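Local coordinates for OBG-type G domain-containing protein (Pyrococcus horikoshii, PDB 2E87) that binds GDP in an OBG-type G domain and probably acts as a GTP-binding protein of the NOG1 family, though its cellular role is unknown, at residues Asp15-Lys20 and Ser138-Ile143; Leu48-Val53 and Arg130-Arg135; Thr169-Gly174 and Gln217-Pro222; Ala242-Gly247 and Gly276-Leu281. One frame throughout, in Å; residues are numbered along the deposited sequence.

Contact 1. Residues Asp15-Lys20 and Ser138-Ile143; sequences DELIDK and SVLRDI
The NOG1 N-terminal helical domain is a bundle of long helices, and here helix 14-30 packs against the last turns of helix 122-142. Over 15-20 and 138-142 the two run roughly antiparallel, 157° between their directions, with axes 9.7 Å apart. Leu140 is the centre of the apolar half. Its CG stands beside the backbone N, anti to the carbonyl carbon, and this sends the branched end across to helix 14-30. There Leu140 CD1 lies against Ile18 CG1 at 3.8 Å, the two side chains sliding past each other in opposite directions. Leu17 comes across Leu140 at about a right angle, and its CD1 reaches Leu140 CD1 at 3.9 Å, with Leu140 CD2 equally near. Leu17 also touches Val57, Asn60 and Leu61 of helix 38-67, so it joins three helices in one patch. Val139, the residue before Leu140, packs instead on Trp100 and Ala101 of helix 88-117.

The outer half of the contact is polar and exposed. Arg141 runs extended from CG to NE and carries its guanidinium over the apolar layer. Asp15 lies at the edge of that group, its carboxylate plane turned 63° from it; the salt bridge from Asp15 OD1 to Arg141 NE is long, 4.0 Å. One face of the guanidinium is covered by Ile18 CD1, set 3.6 Å above the plane, offset toward the rim and nearest to NH2.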
loop_
_atom_site.group_PDB
_atom_site.type_symbol
_atom_site.label_atom_id
_atom_site.label_comp_id
_atom_site.label_asym_id
_atom_site.label_seq_id
_atom_site.Cartn_x
_atom_site.Cartn_y
_atom_site.Cartn_z
ATOM N N ASP A 15 -26.534 -9.121 -0.548
ATOM C CA ASP A 15 -27.879 -8.763 -0.987
ATOM C C ASP A 15 -27.925 -8.048 -2.332
ATOM O O ASP A 15 -28.768 -8.355 -3.182
ATOM C CB ASP A 15 -28.575 -7.883 0.049
ATOM C CG ASP A 15 -28.882 -8.622 1.332
ATOM O OD1 ASP A 15 -29.079 -9.858 1.274
ATOM O OD2 ASP A 15 -28.942 -7.956 2.393
ATOM N N GLU A 16 -27.022 -7.093 -2.526
ATOM C CA GLU A 16 -26.994 -6.344 -3.781
ATOM C C GLU A 16 -26.648 -7.269 -4.936
ATOM O O GLU A 16 -27.179 -7.117 -6.027
ATOM C CB GLU A 16 -25.978 -5.183 -3.708
ATOM C CG GLU A 16 -26.206 -4.235 -2.537
ATOM C CD GLU A 16 -25.064 -3.227 -2.320
ATOM O OE1 GLU A 16 -23.884 -3.569 -2.573
ATOM O OE2 GLU A 16 -25.354 -2.090 -1.870
ATOM N N LEU A 17 -25.768 -8.238 -4.698
ATOM C CA LEU A 17 -25.381 -9.155 -5.766
ATOM C C LEU A 17 -26.542 -10.080 -6.072
ATOM O O LEU A 17 -26.823 -10.391 -7.226
ATOM C CB LEU A 17 -24.172 -9.994 -5.362
ATOM C CG LEU A 17 -22.942 -9.994 -6.276
ATOM C CD1 LEU A 17 -22.261 -11.358 -6.158
ATOM C CD2 LEU A 17 -23.328 -9.732 -7.722
ATOM N N ILE A 18 -27.214 -10.526 -5.020
ATOM C CA ILE A 18 -28.354 -11.413 -5.179
ATOM C C ILE A 18 -29.411 -10.708 -6.016
ATOM O O ILE A 18 -29.875 -11.235 -7.023
ATOM C CB ILE A 18 -28.961 -11.786 -3.813
ATOM C CG1 ILE A 18 -28.007 -12.713 -3.061
ATOM C CG2 ILE A 18 -30.313 -12.453 -4.005
ATOM C CD1 ILE A 18 -28.416 -12.956 -1.606
ATOM N N ASP A 19 -29.767 -9.499 -5.604
ATOM C CA ASP A 19 -30.771 -8.735 -6.315
ATOM C C ASP A 19 -30.385 -8.474 -7.761
ATOM O O ASP A 19 -31.211 -8.621 -8.665
ATOM C CB ASP A 19 -31.042 -7.419 -5.580
ATOM C CG ASP A 19 -31.841 -7.622 -4.299
ATOM O OD1 ASP A 19 -31.964 -8.782 -3.839
ATOM O OD2 ASP A 19 -32.347 -6.620 -3.745
ATOM N N LYS A 20 -29.130 -8.099 -7.984
ATOM C CA LYS A 20 -28.661 -7.823 -9.336
ATOM C C LYS A 20 -28.819 -9.086 -10.174
ATOM O O LYS A 20 -29.372 -9.056 -11.265
ATOM C CB LYS A 20 -27.195 -7.400 -9.308
ATOM C CG LYS A 20 -26.643 -6.883 -10.630
ATOM C CD LYS A 20 -25.154 -6.539 -10.490
ATOM C CE LYS A 20 -24.638 -5.674 -11.635
ATOM N NZ LYS A 20 -25.341 -4.353 -11.648
ATOM N N SER A 138 -27.332 -18.318 -0.409
ATOM C CA SER A 138 -26.655 -18.802 0.782
ATOM C C SER A 138 -25.122 -18.714 0.677
ATOM O O SER A 138 -24.451 -18.303 1.626
ATOM C CB SER A 138 -27.087 -20.243 1.058
ATOM O OG SER A 138 -26.322 -20.809 2.102
ATOM N N VAL A 139 -24.569 -19.116 -0.464
ATOM C CA VAL A 139 -23.124 -19.038 -0.651
ATOM C C VAL A 139 -22.698 -17.582 -0.503
ATOM O O VAL A 139 -21.726 -17.285 0.183
ATOM C CB VAL A 139 -22.698 -19.585 -2.046
ATOM C CG1 VAL A 139 -21.230 -19.305 -2.311
ATOM C CG2 VAL A 139 -22.937 -21.079 -2.113
ATOM N N LEU A 140 -23.449 -16.664 -1.106
ATOM C CA LEU A 140 -23.100 -15.242 -1.020
ATOM C C LEU A 140 -23.243 -14.700 0.394
ATOM O O LEU A 140 -22.482 -13.816 0.807
ATOM C CB LEU A 140 -23.957 -14.401 -1.979
ATOM C CG LEU A 140 -23.728 -14.689 -3.460
ATOM C CD1 LEU A 140 -24.651 -13.822 -4.333
ATOM C CD2 LEU A 140 -22.247 -14.430 -3.766
ATOM N N ARG A 141 -24.229 -15.203 1.136
ATOM C CA ARG A 141 -24.377 -14.742 2.506
ATOM C C ARG A 141 -23.254 -15.307 3.353
ATOM O O ARG A 141 -22.860 -14.693 4.332
ATOM C CB ARG A 141 -25.755 -15.090 3.073
ATOM C CG ARG A 141 -26.828 -14.249 2.412
ATOM C CD ARG A 141 -28.201 -14.433 3.000
ATOM N NE ARG A 141 -29.207 -13.691 2.237
ATOM C CZ ARG A 141 -30.186 -14.265 1.536
ATOM N NH1 ARG A 141 -30.289 -15.593 1.504
ATOM N NH2 ARG A 141 -31.068 -13.516 0.876
ATOM N N ASP A 142 -22.701 -16.447 2.956
ATOM C CA ASP A 142 -21.587 -17.007 3.710
ATOM C C ASP A 142 -20.394 -16.034 3.665
ATOM O O ASP A 142 -19.624 -15.951 4.623
ATOM C CB ASP A 142 -21.119 -18.345 3.124
ATOM C CG ASP A 142 -22.110 -19.476 3.339
ATOM O OD1 ASP A 142 -22.919 -19.398 4.283
ATOM O OD2 ASP A 142 -22.057 -20.462 2.565
ATOM N N ILE A 143 -20.235 -15.309 2.553
ATOM C CA ILE A 143 -19.114 -14.372 2.431
ATOM C C ILE A 143 -19.470 -12.890 2.552
ATOM O O ILE A 143 -18.611 -12.041 2.318
ATOM C CB ILE A 143 -18.339 -14.547 1.084
ATOM C CG1 ILE A 143 -19.226 -14.153 -0.088
ATOM C CG2 ILE A 143 -17.859 -15.979 0.923
ATOM C CD1 ILE A 143 -18.464 -14.005 -1.387
#

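Contact 2. Residues Leu48-Val53 and Arg130-Arg135; sequences LRVRTV and RQFYGR
Leu48 O is the best-held polar atom, gripped by two donors from one turn further along its own helix. Thr52 N reaches it at 2.9 Å, as a regular helical bond, and Thr52 OG1 at 2.8 Å. The hydroxyl comes from above the carbonyl plane, 41° out of it. Across the interface the contact is carried by apolar and aromatic groups. Phe132 has CG anti to its backbone N, which drives the ring toward helix 38-67. Val50 CG1 sits over the centre of one face of the Phe132 ring, 3.8 Å from the centroid, in a CH-pi contact only 9° off the normal. Val53 meets the same ring tip to tip, its CB in plane at the edge, 4.0 Å from Phe132 CE2.

In the helical bundle of the NOG1 N-terminal domain, helices 38-67 and 122-142 run almost parallel over 48-53 and 130-135, 12° apart, with axes 10.3 Å from each other. An alanine at Phe132 would remove the ring under Val50 and beside Val53, and would probably loosen the packing here and against Leu108 of helix 88-117.

Tyr133 crosses Val53 obliquely, and Val53 CG2 lies 3.7 Å from Tyr133 CE1. The Tyr133 hydroxyl ends against the aliphatic part of Arg49, Tyr133 OH to Arg49 CD 3.5 Å. Arg49 NH1 turns to a salt bridge with Glu46, while the Tyr133 ring stacks with Phe22 of helix 14-30.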
loop_
_atom_site.group_PDB
_atom_site.type_symbol
_atom_site.label_atom_id
_atom_site.label_comp_id
_atom_site.label_asym_id
_atom_site.label_seq_id
_atom_site.Cartn_x
_atom_site.Cartn_y
_atom_site.Cartn_z
ATOM N N LEU A 48 -31.943 -21.121 -18.459
ATOM C CA LEU A 48 -31.421 -19.800 -18.759
ATOM C C LEU A 48 -31.261 -19.024 -17.463
ATOM O O LEU A 48 -30.263 -18.347 -17.267
ATOM C CB LEU A 48 -32.356 -19.041 -19.707
ATOM C CG LEU A 48 -31.967 -17.584 -19.989
ATOM C CD1 LEU A 48 -30.596 -17.497 -20.668
ATOM C CD2 LEU A 48 -33.022 -16.956 -20.861
ATOM N N ARG A 49 -32.248 -19.122 -16.576
ATOM C CA ARG A 49 -32.174 -18.414 -15.309
ATOM C C ARG A 49 -30.969 -18.885 -14.510
ATOM O O ARG A 49 -30.204 -18.066 -13.991
ATOM C CB ARG A 49 -33.429 -18.640 -14.476
ATOM C CG ARG A 49 -34.667 -17.947 -14.976
ATOM C CD ARG A 49 -35.734 -17.958 -13.883
ATOM N NE ARG A 49 -36.932 -17.213 -14.262
ATOM C CZ ARG A 49 -37.865 -17.673 -15.086
ATOM N NH1 ARG A 49 -37.745 -18.883 -15.609
ATOM N NH2 ARG A 49 -38.904 -16.911 -15.406
ATOM N N VAL A 50 -30.795 -20.200 -14.408
ATOM C CA VAL A 50 -29.672 -20.738 -13.651
ATOM C C VAL A 50 -28.333 -20.238 -14.185
ATOM O O VAL A 50 -27.430 -19.930 -13.413
ATOM C CB VAL A 50 -29.692 -22.275 -13.651
ATOM C CG1 VAL A 50 -28.368 -22.813 -13.148
ATOM C CG2 VAL A 50 -30.816 -22.764 -12.770
ATOM N N ARG A 51 -28.210 -20.131 -15.503
ATOM C CA ARG A 51 -26.966 -19.664 -16.100
ATOM C C ARG A 51 -26.749 -18.175 -15.921
ATOM O O ARG A 51 -25.621 -17.732 -15.725
ATOM C CB ARG A 51 -26.915 -19.982 -17.598
ATOM C CG ARG A 51 -26.941 -21.449 -17.935
ATOM C CD ARG A 51 -26.197 -21.691 -19.235
ATOM N NE ARG A 51 -26.428 -23.033 -19.756
ATOM C CZ ARG A 51 -27.525 -23.397 -20.416
ATOM N NH1 ARG A 51 -28.493 -22.511 -20.639
ATOM N NH2 ARG A 51 -27.653 -24.646 -20.852
ATOM N N THR A 52 -27.825 -17.399 -16.015
ATOM C CA THR A 52 -27.719 -15.958 -15.877
ATOM C C THR A 52 -27.339 -15.589 -14.441
ATOM O O THR A 52 -26.494 -14.723 -14.219
ATOM C CB THR A 52 -29.047 -15.263 -16.286
ATOM O OG1 THR A 52 -29.448 -15.731 -17.578
ATOM C CG2 THR A 52 -28.863 -13.745 -16.359
ATOM N N VAL A 53 -27.950 -16.242 -13.458
ATOM C CA VAL A 53 -27.605 -15.943 -12.072
ATOM C C VAL A 53 -26.156 -16.302 -11.863
ATOM O O VAL A 53 -25.400 -15.540 -11.284
ATOM C CB VAL A 53 -28.439 -16.751 -11.067
ATOM C CG1 VAL A 53 -27.829 -16.626 -9.648
ATOM C CG2 VAL A 53 -29.867 -16.244 -11.076
ATOM N N ARG A 130 -35.480 -23.239 -8.032
ATOM C CA ARG A 130 -35.703 -22.658 -6.729
ATOM C C ARG A 130 -34.577 -23.049 -5.767
ATOM O O ARG A 130 -34.099 -22.221 -4.991
ATOM C CB ARG A 130 -37.057 -23.103 -6.196
ATOM C CG ARG A 130 -37.635 -22.188 -5.137
ATOM C CD ARG A 130 -38.987 -22.709 -4.664
ATOM N NE ARG A 130 -39.957 -22.780 -5.758
ATOM C CZ ARG A 130 -40.731 -23.833 -6.017
ATOM N NH1 ARG A 130 -40.658 -24.925 -5.264
ATOM N NH2 ARG A 130 -41.572 -23.799 -7.040
ATOM N N GLN A 131 -34.133 -24.300 -5.839
ATOM C CA GLN A 131 -33.057 -24.751 -4.965
ATOM C C GLN A 131 -31.753 -24.042 -5.278
ATOM O O GLN A 131 -31.032 -23.642 -4.372
ATOM C CB GLN A 131 -32.830 -26.256 -5.093
ATOM C CG GLN A 131 -33.913 -27.122 -4.495
ATOM C CD GLN A 131 -33.506 -28.580 -4.470
ATOM O OE1 GLN A 131 -32.513 -28.943 -3.828
ATOM N NE2 GLN A 131 -34.260 -29.426 -5.176
ATOM N N PHE A 132 -31.451 -23.911 -6.566
ATOM C CA PHE A 132 -30.222 -23.257 -6.999
ATOM C C PHE A 132 -30.205 -21.818 -6.467
ATOM O O PHE A 132 -29.234 -21.397 -5.834
ATOM C CB PHE A 132 -30.121 -23.286 -8.529
ATOM C CG PHE A 132 -28.940 -22.555 -9.068
ATOM C CD1 PHE A 132 -27.668 -23.118 -9.007
ATOM C CD2 PHE A 132 -29.089 -21.280 -9.614
ATOM C CE1 PHE A 132 -26.549 -22.418 -9.488
ATOM C CE2 PHE A 132 -27.993 -20.575 -10.093
ATOM C CZ PHE A 132 -26.708 -21.145 -10.032
ATOM N N TYR A 133 -31.284 -21.072 -6.710
ATOM C CA TYR A 133 -31.387 -19.707 -6.215
ATOM C C TYR A 133 -31.092 -19.730 -4.711
ATOM O O TYR A 133 -30.260 -18.971 -4.217
ATOM C CB TYR A 133 -32.795 -19.159 -6.449
ATOM C CG TYR A 133 -33.007 -18.473 -7.783
ATOM C CD1 TYR A 133 -32.525 -19.034 -8.959
ATOM C CD2 TYR A 133 -33.714 -17.266 -7.866
ATOM C CE1 TYR A 133 -32.730 -18.420 -10.185
ATOM C CE2 TYR A 133 -33.932 -16.635 -9.100
ATOM C CZ TYR A 133 -33.430 -17.220 -10.250
ATOM O OH TYR A 133 -33.579 -16.613 -11.459
ATOM N N GLY A 134 -31.771 -20.623 -3.997
ATOM C CA GLY A 134 -31.574 -20.738 -2.566
ATOM C C GLY A 134 -30.113 -20.920 -2.194
ATOM O O GLY A 134 -29.603 -20.249 -1.294
ATOM N N ARG A 135 -29.429 -21.816 -2.898
ATOM C CA ARG A 135 -28.022 -22.075 -2.619
ATOM C C ARG A 135 -27.092 -20.937 -3.020
ATOM O O ARG A 135 -26.086 -20.707 -2.352
ATOM C CB ARG A 135 -27.557 -23.370 -3.291
ATOM C CG ARG A 135 -28.179 -24.622 -2.694
ATOM C CD ARG A 135 -27.494 -25.859 -3.221
ATOM N NE ARG A 135 -28.278 -27.076 -3.020
ATOM C CZ ARG A 135 -28.667 -27.531 -1.833
ATOM N NH1 ARG A 135 -28.344 -26.867 -0.729
ATOM N NH2 ARG A 135 -29.366 -28.657 -1.750
#

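Contact 3. Residues Thr169-Gly174 and Gln217-Pro222; sequences TVVIAG and QIIDTP
The flat groups here are the peptide units of two parallel strands, joined through nearly straight bonds along the C=O axes. Val170 N gives to Gln217 O at 2.7 Å, Ile219 N to Val170 O at 2.9 Å, and Ile172 N to Ile219 O at 2.9 Å. At the strand ends the pattern changes: Thr221 OG1 gives to Ile172 O at 2.9 Å from above the carbonyl plane, 25° out of it, and the bond from Thr221 N is weak.

On one face of the sheet, Ile218 lies alongside Val170, Ile218 CD1 to Val170 CB 3.7 Å, and crosses Ile172 obliquely, Ile218 CG2 to Ile172 CD1 3.5 Å. On the other, Val171 CG2 meets Ile219 CD1, and Thr221 CG2 meets Val171 CG1 at 3.5 Å.

Gly174, its carbonyl bonded to Lys180 NZ, is consistent with the first glycine of the P-loop. Asp220, at the end of its strand, begins a sequence consistent with the DxxG motif of GTPases; its OD2 is bonded to Asn205. Helix 180-187 covers the Ile172 and Ile218 face through Leu184, while strands 249-254 and 204-211 continue the sheet beyond 169-173 and 214-220.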
loop_
_atom_site.group_PDB
_atom_site.type_symbol
_atom_site.label_atom_id
_atom_site.label_comp_id
_atom_site.label_asym_id
_atom_site.label_seq_id
_atom_site.Cartn_x
_atom_site.Cartn_y
_atom_site.Cartn_z
ATOM N N THR A 169 15.767 6.899 -2.110
ATOM C CA THR A 169 15.113 7.822 -1.184
ATOM C C THR A 169 15.965 8.107 0.042
ATOM O O THR A 169 16.609 7.209 0.591
ATOM C CB THR A 169 13.729 7.285 -0.693
ATOM O OG1 THR A 169 12.826 7.208 -1.790
ATOM C CG2 THR A 169 13.120 8.227 0.349
ATOM N N VAL A 170 15.974 9.373 0.442
ATOM C CA VAL A 170 16.679 9.805 1.635
ATOM C C VAL A 170 15.603 10.043 2.697
ATOM O O VAL A 170 14.597 10.718 2.441
ATOM C CB VAL A 170 17.446 11.127 1.426
ATOM C CG1 VAL A 170 18.084 11.551 2.748
ATOM C CG2 VAL A 170 18.523 10.953 0.365
ATOM N N VAL A 171 15.820 9.478 3.881
ATOM C CA VAL A 171 14.894 9.609 5.006
ATOM C C VAL A 171 15.558 10.468 6.086
ATOM O O VAL A 171 16.597 10.096 6.626
ATOM C CB VAL A 171 14.539 8.204 5.591
ATOM C CG1 VAL A 171 13.625 8.339 6.772
ATOM C CG2 VAL A 171 13.876 7.342 4.519
ATOM N N ILE A 172 14.951 11.618 6.383
ATOM C CA ILE A 172 15.466 12.550 7.381
ATOM C C ILE A 172 14.836 12.321 8.765
ATOM O O ILE A 172 13.620 12.414 8.922
ATOM C CB ILE A 172 15.232 14.020 6.926
ATOM C CG1 ILE A 172 15.900 14.254 5.575
ATOM C CG2 ILE A 172 15.808 15.002 7.957
ATOM C CD1 ILE A 172 15.522 15.597 4.926
ATOM N N ALA A 173 15.685 12.025 9.755
ATOM C CA ALA A 173 15.242 11.750 11.131
ATOM C C ALA A 173 15.777 12.756 12.172
ATOM O O ALA A 173 16.637 13.594 11.877
ATOM C CB ALA A 173 15.659 10.333 11.526
ATOM N N GLY A 174 15.254 12.662 13.389
ATOM C CA GLY A 174 15.685 13.544 14.452
ATOM C C GLY A 174 14.487 14.053 15.223
ATOM O O GLY A 174 13.360 13.982 14.729
ATOM N N GLN A 217 14.671 11.064 -4.109
ATOM C CA GLN A 217 13.521 11.396 -3.290
ATOM C C GLN A 217 13.950 11.730 -1.842
ATOM O O GLN A 217 14.800 11.060 -1.266
ATOM C CB GLN A 217 12.534 10.225 -3.297
ATOM C CG GLN A 217 11.193 10.568 -2.689
ATOM C CD GLN A 217 10.202 9.433 -2.782
ATOM O OE1 GLN A 217 10.445 8.327 -2.285
ATOM N NE2 GLN A 217 9.071 9.697 -3.422
ATOM N N ILE A 218 13.352 12.770 -1.269
ATOM C CA ILE A 218 13.661 13.181 0.099
ATOM C C ILE A 218 12.375 13.237 0.931
ATOM O O ILE A 218 11.400 13.856 0.517
ATOM C CB ILE A 218 14.283 14.612 0.161
ATOM C CG1 ILE A 218 15.319 14.823 -0.957
ATOM C CG2 ILE A 218 14.938 14.819 1.515
ATOM C CD1 ILE A 218 16.534 13.920 -0.876
ATOM N N ILE A 219 12.370 12.586 2.093
ATOM C CA ILE A 219 11.206 12.632 2.981
ATOM C C ILE A 219 11.658 12.880 4.410
ATOM O O ILE A 219 12.775 12.534 4.785
ATOM C CB ILE A 219 10.390 11.310 2.994
ATOM C CG1 ILE A 219 11.211 10.191 3.625
ATOM C CG2 ILE A 219 9.985 10.922 1.593
ATOM C CD1 ILE A 219 10.427 8.907 3.831
ATOM N N ASP A 220 10.806 13.521 5.201
ATOM C CA ASP A 220 11.140 13.715 6.612
ATOM C C ASP A 220 10.211 12.803 7.411
ATOM O O ASP A 220 9.244 12.249 6.866
ATOM C CB ASP A 220 11.029 15.183 7.055
ATOM C CG ASP A 220 9.666 15.783 6.824
ATOM O OD1 ASP A 220 8.766 15.111 6.271
ATOM O OD2 ASP A 220 9.510 16.959 7.204
ATOM N N THR A 221 10.487 12.636 8.694
ATOM C CA THR A 221 9.701 11.703 9.471
ATOM C C THR A 221 9.000 12.211 10.720
ATOM O O THR A 221 8.987 11.534 11.749
ATOM C CB THR A 221 10.592 10.529 9.846
ATOM O OG1 THR A 221 11.731 11.009 10.568
ATOM C CG2 THR A 221 11.073 9.817 8.588
ATOM N N PRO A 222 8.377 13.391 10.643
ATOM C CA PRO A 222 7.706 13.866 11.861
ATOM C C PRO A 222 6.684 12.832 12.339
ATOM O O PRO A 222 5.944 12.255 11.539
ATOM C CB PRO A 222 7.046 15.170 11.411
ATOM C CG PRO A 222 6.659 14.851 9.973
ATOM C CD PRO A 222 7.897 14.114 9.447
#

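Contact 4. Residues Ala242-Gly247 and Gly276-Leu281; sequences ALRYLG and GEFKDL
Arg244 and Phe278 cross obliquely, the guanidinium and ring planes 76° apart. It is the aliphatic stem of the arginine that meets the ring, Arg244 CG coming to 3.4 Å from Phe278 CE2. CG lies beside the backbone N, and the chain then runs straight out to NE, so the guanidinium travels past the ring to Glu277. There its plane and the carboxylate stand 63° apart, and the salt bridge from Arg244 NH2 to Glu277 OE1 is long, 3.7 Å. Glu277 bends at chi2, -71°, which keeps its carboxylate close to its own helix end.

Phe278 turns its edge to the backbone of 242-247: Arg244 N lies in the ring plane, 3.5 Å from Phe278 CE2, and Leu243 CB is 4.0 Å from that carbon. This is the P-loop GTPase core, where 242-247 leads into strand 249-254. Residues 276-281 lead from helix 264-277 into strand 283-287, the next parallel strand of the sheet. Phe278 and Leu281 both also pack on Ile250. An alanine at Phe278 would take away the ring and is likely to weaken the packing between the helix end, the stem of Arg244 and strand 249-254.

Phe278 and Leu281 bound a type I turn, with Leu281 N bonded to Phe278 O. The turn brings Leu281 toward Gly247, where Leu281 CD2 sits tightly on the carbonyl, 3.0 Å from Gly247 O.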
loop_
_atom_site.group_PDB
_atom_site.type_symbol
_atom_site.label_atom_id
_atom_site.label_comp_id
_atom_site.label_asym_id
_atom_site.label_seq_id
_atom_site.Cartn_x
_atom_site.Cartn_y
_atom_site.Cartn_z
ATOM N N ALA A 242 8.517 0.254 8.619
ATOM C CA ALA A 242 8.277 0.000 7.206
ATOM C C ALA A 242 9.243 0.858 6.373
ATOM O O ALA A 242 9.570 0.510 5.236
ATOM C CB ALA A 242 6.827 0.341 6.841
ATOM N N LEU A 243 9.697 1.972 6.949
ATOM C CA LEU A 243 10.625 2.880 6.262
ATOM C C LEU A 243 11.895 2.152 5.812
ATOM O O LEU A 243 12.600 2.632 4.937
ATOM C CB LEU A 243 10.977 4.082 7.165
ATOM C CG LEU A 243 9.792 4.977 7.588
ATOM C CD1 LEU A 243 10.253 6.091 8.513
ATOM C CD2 LEU A 243 9.122 5.567 6.365
ATOM N N ARG A 244 12.164 0.983 6.395
ATOM C CA ARG A 244 13.329 0.172 6.032
ATOM C C ARG A 244 13.247 -0.226 4.563
ATOM O O ARG A 244 14.276 -0.398 3.895
ATOM C CB ARG A 244 13.397 -1.133 6.837
ATOM C CG ARG A 244 13.524 -1.006 8.340
ATOM C CD ARG A 244 13.598 -2.398 8.983
ATOM N NE ARG A 244 13.610 -2.342 10.446
ATOM C CZ ARG A 244 13.660 -3.407 11.244
ATOM N NH1 ARG A 244 13.704 -4.628 10.724
ATOM N NH2 ARG A 244 13.656 -3.252 12.563
ATOM N N TYR A 245 12.022 -0.393 4.075
ATOM C CA TYR A 245 11.796 -0.800 2.696
ATOM C C TYR A 245 11.685 0.339 1.683
ATOM O O TYR A 245 11.622 0.098 0.478
ATOM C CB TYR A 245 10.547 -1.674 2.637
ATOM C CG TYR A 245 10.647 -2.866 3.550
ATOM C CD1 TYR A 245 9.659 -3.134 4.481
ATOM C CD2 TYR A 245 11.737 -3.732 3.475
ATOM C CE1 TYR A 245 9.745 -4.241 5.322
ATOM C CE2 TYR A 245 11.837 -4.837 4.302
ATOM C CZ TYR A 245 10.837 -5.088 5.224
ATOM O OH TYR A 245 10.930 -6.188 6.039
ATOM N N LEU A 246 11.653 1.570 2.177
ATOM C CA LEU A 246 11.565 2.757 1.332
ATOM C C LEU A 246 12.914 3.488 1.285
ATOM O O LEU A 246 13.454 3.752 0.208
ATOM C CB LEU A 246 10.507 3.698 1.883
ATOM C CG LEU A 246 10.304 5.031 1.178
ATOM C CD1 LEU A 246 9.845 4.835 -0.260
ATOM C CD2 LEU A 246 9.258 5.793 1.962
ATOM N N GLY A 247 13.453 3.797 2.462
ATOM C CA GLY A 247 14.715 4.510 2.552
ATOM C C GLY A 247 15.961 3.777 2.102
ATOM O O GLY A 247 16.114 2.587 2.342
ATOM N N GLY A 276 19.958 1.770 15.439
ATOM C CA GLY A 276 19.862 0.344 15.674
ATOM C C GLY A 276 18.702 -0.311 14.956
ATOM O O GLY A 276 18.799 -1.464 14.569
ATOM N N GLU A 277 17.604 0.410 14.773
ATOM C CA GLU A 277 16.444 -0.148 14.092
ATOM C C GLU A 277 16.666 -0.263 12.591
ATOM O O GLU A 277 15.991 -1.028 11.933
ATOM C CB GLU A 277 15.210 0.715 14.353
ATOM C CG GLU A 277 14.700 0.631 15.770
ATOM C CD GLU A 277 14.053 -0.708 16.072
ATOM O OE1 GLU A 277 14.653 -1.757 15.752
ATOM O OE2 GLU A 277 12.940 -0.713 16.637
ATOM N N PHE A 278 17.615 0.496 12.061
ATOM C CA PHE A 278 17.899 0.480 10.636
ATOM C C PHE A 278 19.353 0.123 10.348
ATOM O O PHE A 278 20.044 0.863 9.655
ATOM C CB PHE A 278 17.580 1.853 10.014
ATOM C CG PHE A 278 16.117 2.244 10.092
ATOM C CD1 PHE A 278 15.617 2.936 11.192
ATOM C CD2 PHE A 278 15.236 1.911 9.064
ATOM C CE1 PHE A 278 14.263 3.290 11.267
ATOM C CE2 PHE A 278 13.884 2.262 9.137
ATOM C CZ PHE A 278 13.398 2.951 10.238
ATOM N N LYS A 279 19.804 -1.014 10.868
ATOM C CA LYS A 279 21.183 -1.482 10.691
ATOM C C LYS A 279 21.647 -1.726 9.250
ATOM O O LYS A 279 22.856 -1.711 8.981
ATOM C CB LYS A 279 21.398 -2.767 11.493
ATOM C CG LYS A 279 21.234 -2.605 12.995
ATOM C CD LYS A 279 21.272 -3.951 13.719
ATOM C CE LYS A 279 21.090 -3.777 15.226
ATOM N NZ LYS A 279 20.843 -5.076 15.931
ATOM N N ASP A 280 20.707 -1.948 8.329
ATOM C CA ASP A 280 21.069 -2.209 6.933
ATOM C C ASP A 280 21.035 -1.008 5.994
ATOM O O ASP A 280 21.155 -1.162 4.783
ATOM C CB ASP A 280 20.195 -3.317 6.349
ATOM C CG ASP A 280 20.316 -4.601 7.121
ATOM O OD1 ASP A 280 21.453 -5.121 7.247
ATOM O OD2 ASP A 280 19.271 -5.084 7.608
ATOM N N LEU A 281 20.862 0.185 6.543
ATOM C CA LEU A 281 20.859 1.370 5.708
ATOM C C LEU A 281 21.993 2.296 6.133
ATOM O O LEU A 281 22.277 2.447 7.323
ATOM C CB LEU A 281 19.536 2.132 5.831
ATOM C CG LEU A 281 18.196 1.488 5.453
ATOM C CD1 LEU A 281 17.100 2.493 5.724
ATOM C CD2 LEU A 281 18.174 1.065 3.982
#

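In the fold
Contacts 1 and 2 belong to the N-terminal helical domain, contacts 3 and 4 to the G domain, on opposite sides of the chain's centre. Contacts 1 and 2 share helix 122-142, which meets helix 14-30 in contact 1 and helix 38-67 in contact 2; their centres are 12 Å apart, and contact 2 closes within the chain span of contact 1. Contacts 3 and 4 follow later, also 12 Å apart, and touch: Val171 CG2 packs on Gly247 CA, and Thr221 CG2 on Leu243 CD1. Between the pairs, centres lie 44 to 57 Å apart, so this part of the bundle lies far from the GDP site, beside which contact 3 lies.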